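Local coordinates for DUF4276 family protein (Pyrococcus horikoshii, PDB 2P62) that is of unknown function but belongs to a family related to the Toprim-like proteins, which suggests a possible link to nucleic-acid chemistry, at residues Phe37-Pro50 against Val61-Val74. Residues are numbered along the deposited sequence; the frame is centred on the assembly and turned at random.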
# COMPACT_ATOMS: atom_id res chain seq x y z
N PHE A 37 14.11 11.65 -15.51
CA PHE A 37 15.48 11.20 -15.28
C PHE A 37 15.97 10.35 -16.45
O PHE A 37 15.53 9.21 -16.63
CB PHE A 37 15.57 10.40 -13.98
CG PHE A 37 15.37 11.23 -12.74
CD1 PHE A 37 14.12 11.73 -12.42
CD2 PHE A 37 16.45 11.52 -11.91
CE1 PHE A 37 13.94 12.52 -11.28
CE2 PHE A 37 16.28 12.30 -10.77
CZ PHE A 37 15.02 12.81 -10.46
N PRO A 38 16.90 10.88 -17.25
CA PRO A 38 17.44 10.15 -18.40
C PRO A 38 18.13 8.85 -18.01
O PRO A 38 19.24 8.86 -17.46
CB PRO A 38 18.41 11.16 -19.03
CG PRO A 38 18.88 11.95 -17.85
CD PRO A 38 17.59 12.18 -17.08
N ILE A 39 17.47 7.73 -18.29
CA ILE A 39 18.01 6.41 -17.96
C ILE A 39 19.49 6.30 -18.35
O ILE A 39 20.29 5.70 -17.63
CB ILE A 39 17.21 5.29 -18.67
CG1 ILE A 39 17.78 3.92 -18.27
CG2 ILE A 39 17.24 5.50 -20.18
CD1 ILE A 39 17.04 2.75 -18.88
N GLY A 40 19.84 6.88 -19.49
CA GLY A 40 21.22 6.82 -19.94
C GLY A 40 22.21 7.33 -18.91
O GLY A 40 23.38 6.95 -18.92
N LYS A 41 21.74 8.19 -18.01
CA LYS A 41 22.61 8.75 -16.99
C LYS A 41 22.41 8.17 -15.59
O LYS A 41 23.38 7.98 -14.86
CB LYS A 41 22.46 10.27 -16.95
CG LYS A 41 22.88 10.93 -18.24
CD LYS A 41 23.36 12.36 -18.04
CE LYS A 41 22.26 13.28 -17.57
NZ LYS A 41 22.74 14.69 -17.53
N TRP A 42 21.16 7.89 -15.23
CA TRP A 42 20.86 7.33 -13.92
C TRP A 42 20.76 5.81 -13.88
O TRP A 42 21.00 5.20 -12.84
CB TRP A 42 19.57 7.92 -13.37
CG TRP A 42 19.68 9.37 -13.01
CD1 TRP A 42 19.44 10.44 -13.83
CD2 TRP A 42 20.06 9.90 -11.74
NE1 TRP A 42 19.64 11.61 -13.14
CE2 TRP A 42 20.02 11.31 -11.86
CE3 TRP A 42 20.42 9.33 -10.52
CZ2 TRP A 42 20.33 12.16 -10.79
CZ3 TRP A 42 20.73 10.17 -9.45
CH2 TRP A 42 20.69 11.57 -9.60
N GLY A 43 20.40 5.20 -15.01
CA GLY A 43 20.29 3.76 -15.05
C GLY A 43 19.03 3.22 -14.40
O GLY A 43 18.95 2.04 -14.05
N PHE A 44 18.04 4.09 -14.23
CA PHE A 44 16.77 3.70 -13.63
C PHE A 44 15.93 2.93 -14.65
O PHE A 44 16.22 2.95 -15.85
CB PHE A 44 16.00 4.94 -13.15
CG PHE A 44 16.68 5.69 -12.04
CD1 PHE A 44 16.34 7.01 -11.77
CD2 PHE A 44 17.66 5.08 -11.26
CE1 PHE A 44 16.98 7.73 -10.74
CE2 PHE A 44 18.30 5.77 -10.23
CZ PHE A 44 17.95 7.10 -9.97
N ARG A 45 14.90 2.23 -14.17
CA ARG A 45 14.03 1.47 -15.06
C ARG A 45 13.08 2.40 -15.80
O ARG A 45 12.88 3.55 -15.40
CB ARG A 45 13.23 0.42 -14.28
CG ARG A 45 12.38 0.98 -13.16
CD ARG A 45 11.55 -0.11 -12.49
NE ARG A 45 12.36 -1.24 -12.04
CZ ARG A 45 12.71 -2.28 -12.81
NH1 ARG A 45 13.45 -3.26 -12.30
NH2 ARG A 45 12.31 -2.34 -14.07
N ILE A 46 12.52 1.89 -16.89
CA ILE A 46 11.60 2.63 -17.76
C ILE A 46 10.73 3.73 -17.15
O ILE A 46 11.09 4.91 -17.20
CB ILE A 46 10.67 1.66 -18.55
CG1 ILE A 46 10.55 0.32 -17.83
CG2 ILE A 46 11.22 1.47 -19.96
CD1 ILE A 46 9.88 0.39 -16.46
N GLY A 47 9.59 3.35 -16.59
CA GLY A 47 8.68 4.34 -16.01
C GLY A 47 8.78 4.52 -14.51
O GLY A 47 7.82 4.32 -13.78
N GLU A 48 9.96 4.93 -14.05
CA GLU A 48 10.17 5.13 -12.63
C GLU A 48 10.18 6.61 -12.26
O GLU A 48 10.86 7.41 -12.90
CB GLU A 48 11.48 4.49 -12.18
CG GLU A 48 11.86 4.81 -10.74
CD GLU A 48 12.83 3.82 -10.15
OE1 GLU A 48 13.95 3.68 -10.69
OE2 GLU A 48 12.47 3.18 -9.15
N HIS A 49 9.41 6.96 -11.23
CA HIS A 49 9.35 8.34 -10.77
C HIS A 49 9.91 8.42 -9.34
O HIS A 49 9.19 8.22 -8.36
CB HIS A 49 7.90 8.85 -10.81
CG HIS A 49 7.35 8.97 -12.20
ND1 HIS A 49 7.31 7.91 -13.08
CD2 HIS A 49 6.80 10.02 -12.85
CE1 HIS A 49 6.77 8.30 -14.22
NE2 HIS A 49 6.45 9.58 -14.11
N PRO A 50 11.22 8.69 -9.22
CA PRO A 50 11.84 8.78 -7.90
C PRO A 50 11.36 9.97 -7.09
O PRO A 50 10.95 10.99 -7.63
CB PRO A 50 13.33 8.86 -8.23
CG PRO A 50 13.34 9.59 -9.51
CD PRO A 50 12.19 8.98 -10.28
N VAL A 61 17.57 12.46 -3.99
CA VAL A 61 16.82 11.63 -4.91
C VAL A 61 16.70 10.26 -4.27
O VAL A 61 17.70 9.55 -4.12
CB VAL A 61 17.55 11.53 -6.26
CG1 VAL A 61 16.75 10.65 -7.22
CG2 VAL A 61 17.73 12.92 -6.86
N ILE A 62 15.49 9.89 -3.89
CA ILE A 62 15.24 8.61 -3.24
C ILE A 62 14.54 7.64 -4.20
O ILE A 62 13.53 7.99 -4.81
CB ILE A 62 14.33 8.80 -2.01
CG1 ILE A 62 14.89 9.91 -1.14
CG2 ILE A 62 14.20 7.50 -1.23
CD1 ILE A 62 14.01 10.26 0.01
N ILE A 63 15.09 6.43 -4.32
CA ILE A 63 14.50 5.42 -5.19
C ILE A 63 14.33 4.12 -4.43
O ILE A 63 15.09 3.83 -3.51
CB ILE A 63 15.38 5.12 -6.44
CG1 ILE A 63 16.75 4.59 -6.00
CG2 ILE A 63 15.56 6.36 -7.27
CD1 ILE A 63 17.65 4.23 -7.16
N HIS A 64 13.32 3.33 -4.82
CA HIS A 64 13.06 2.04 -4.19
C HIS A 64 12.52 1.07 -5.24
O HIS A 64 12.29 1.46 -6.38
CB HIS A 64 12.04 2.17 -3.06
CG HIS A 64 10.65 2.45 -3.54
ND1 HIS A 64 10.20 3.71 -3.85
CD2 HIS A 64 9.60 1.62 -3.76
CE1 HIS A 64 8.94 3.65 -4.25
NE2 HIS A 64 8.56 2.39 -4.20
N ALA A 65 12.32 -0.19 -4.83
CA ALA A 65 11.81 -1.25 -5.72
C ALA A 65 12.58 -1.24 -7.04
O ALA A 65 12.01 -1.44 -8.12
CB ALA A 65 10.31 -1.06 -5.98
N GLU A 66 13.88 -1.00 -6.95
CA GLU A 66 14.72 -0.96 -8.13
C GLU A 66 15.06 -2.38 -8.58
O GLU A 66 15.09 -2.67 -9.77
CB GLU A 66 16.01 -0.18 -7.85
CG GLU A 66 16.63 0.44 -9.09
CD GLU A 66 15.76 1.54 -9.68
OE1 GLU A 66 15.99 1.94 -10.85
OE2 GLU A 66 14.85 2.01 -8.97
N GLY A 67 15.29 -3.26 -7.61
CA GLY A 67 15.63 -4.63 -7.92
C GLY A 67 16.99 -5.03 -7.36
O GLY A 67 17.97 -4.30 -7.51
N LYS A 68 17.04 -6.19 -6.71
CA LYS A 68 18.27 -6.69 -6.12
C LYS A 68 19.36 -6.83 -7.19
O LYS A 68 20.55 -6.86 -6.88
CB LYS A 68 18.01 -8.05 -5.46
CG LYS A 68 19.03 -8.46 -4.41
CD LYS A 68 18.84 -7.67 -3.12
CE LYS A 68 19.73 -8.19 -2.01
NZ LYS A 68 19.43 -7.52 -0.72
N GLN A 69 18.93 -6.91 -8.44
CA GLN A 69 19.85 -7.08 -9.56
C GLN A 69 20.08 -5.81 -10.37
O GLN A 69 20.92 -5.78 -11.28
CB GLN A 69 19.32 -8.18 -10.48
CG GLN A 69 20.27 -8.59 -11.59
CD GLN A 69 19.72 -9.74 -12.40
OE1 GLN A 69 19.46 -10.82 -11.87
NE2 GLN A 69 19.54 -9.51 -13.70
N ARG A 70 19.34 -4.75 -10.04
CA ARG A 70 19.47 -3.49 -10.76
C ARG A 70 20.30 -2.46 -10.00
O ARG A 70 20.78 -1.49 -10.59
CB ARG A 70 18.08 -2.91 -11.07
CG ARG A 70 18.02 -2.16 -12.39
CD ARG A 70 16.86 -1.19 -12.46
NE ARG A 70 16.81 -0.50 -13.75
CZ ARG A 70 16.42 -1.06 -14.89
NH1 ARG A 70 16.03 -2.33 -14.91
NH2 ARG A 70 16.42 -0.35 -16.02
N ILE A 71 20.46 -2.66 -8.69
CA ILE A 71 21.24 -1.74 -7.85
C ILE A 71 22.63 -1.49 -8.45
O ILE A 71 23.06 -0.35 -8.58
CB ILE A 71 21.43 -2.30 -6.41
CG1 ILE A 71 20.08 -2.52 -5.73
CG2 ILE A 71 22.31 -1.36 -5.59
CD1 ILE A 71 19.23 -1.28 -5.58
N PRO A 72 23.36 -2.56 -8.81
CA PRO A 72 24.69 -2.37 -9.39
C PRO A 72 24.60 -1.66 -10.74
O PRO A 72 25.49 -0.89 -11.12
CB PRO A 72 25.22 -3.80 -9.52
CG PRO A 72 23.96 -4.59 -9.76
CD PRO A 72 23.02 -4.00 -8.74
N LYS A 73 23.52 -1.93 -11.45
CA LYS A 73 23.29 -1.32 -12.75
C LYS A 73 23.11 0.19 -12.54
O LYS A 73 23.63 1.00 -13.31
CB LYS A 73 22.04 -1.95 -13.39
CG LYS A 73 21.71 -1.52 -14.81
CD LYS A 73 20.67 -0.39 -14.84
CE LYS A 73 19.62 -0.60 -15.94
NZ LYS A 73 20.20 -0.77 -17.32
N VAL A 74 22.41 0.56 -11.48
CA VAL A 74 22.19 1.96 -11.17
C VAL A 74 23.47 2.66 -10.74
O VAL A 74 23.73 3.79 -11.13
CB VAL A 74 21.15 2.12 -10.05
CG1 VAL A 74 21.06 3.59 -9.62
CG2 VAL A 74 19.81 1.62 -10.53
O HOH W 1 11.58 4.63 -7.04
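The ring of Phe44 is sandwiched: CG2 of Ile63 sits over one face, a CH-pi contact 4.1 Å from the ring centroid, while CB of Trp42, two residues earlier in the chain, lies over the other. At the ring's edge CG1 of Val74 comes to 3.6 Å from CE2. The guanidinium of Arg70 is covered on both faces, by CB of Arg45 on one and CE of Lys73 on the other, and its edge turns to the loop backbone. There NE and NH2 make weak hydrogen bonds to Gly43 O and Phe44 O respectively. Arg45 runs across Arg70: CG lies between the backbone N and the carbonyl carbon, and a bend at chi3 (54°) carries NH1 to Glu66 O at 3.1 Å. With an alanine here, Glu66 O would probably lose this donor, and Arg70 the guanidinium that lies against it.

Pro50 CB rests 3.5 Å from Ile63 CG2, and Val61 CG1 meets both Pro50 and Phe37, so the loop closes over the apolar face of strand 58-63 beside strand 2-7. Gly43, just past helix 39-42, has positive phi (77°), which favours glycine.

Glu48 reaches out extended to Glu66, their carboxylates nearly coplanar, with OE1 of Glu48 2.6 Å from OE2 of Glu66. A water joins Glu48 OE2 to His64 N. Two acids this close would tend to raise each other's affinity for a proton, whereas Arg70, whose NE makes a long salt bridge to Glu66 OE1 (3.9 Å), probably offsets part of the negative charge.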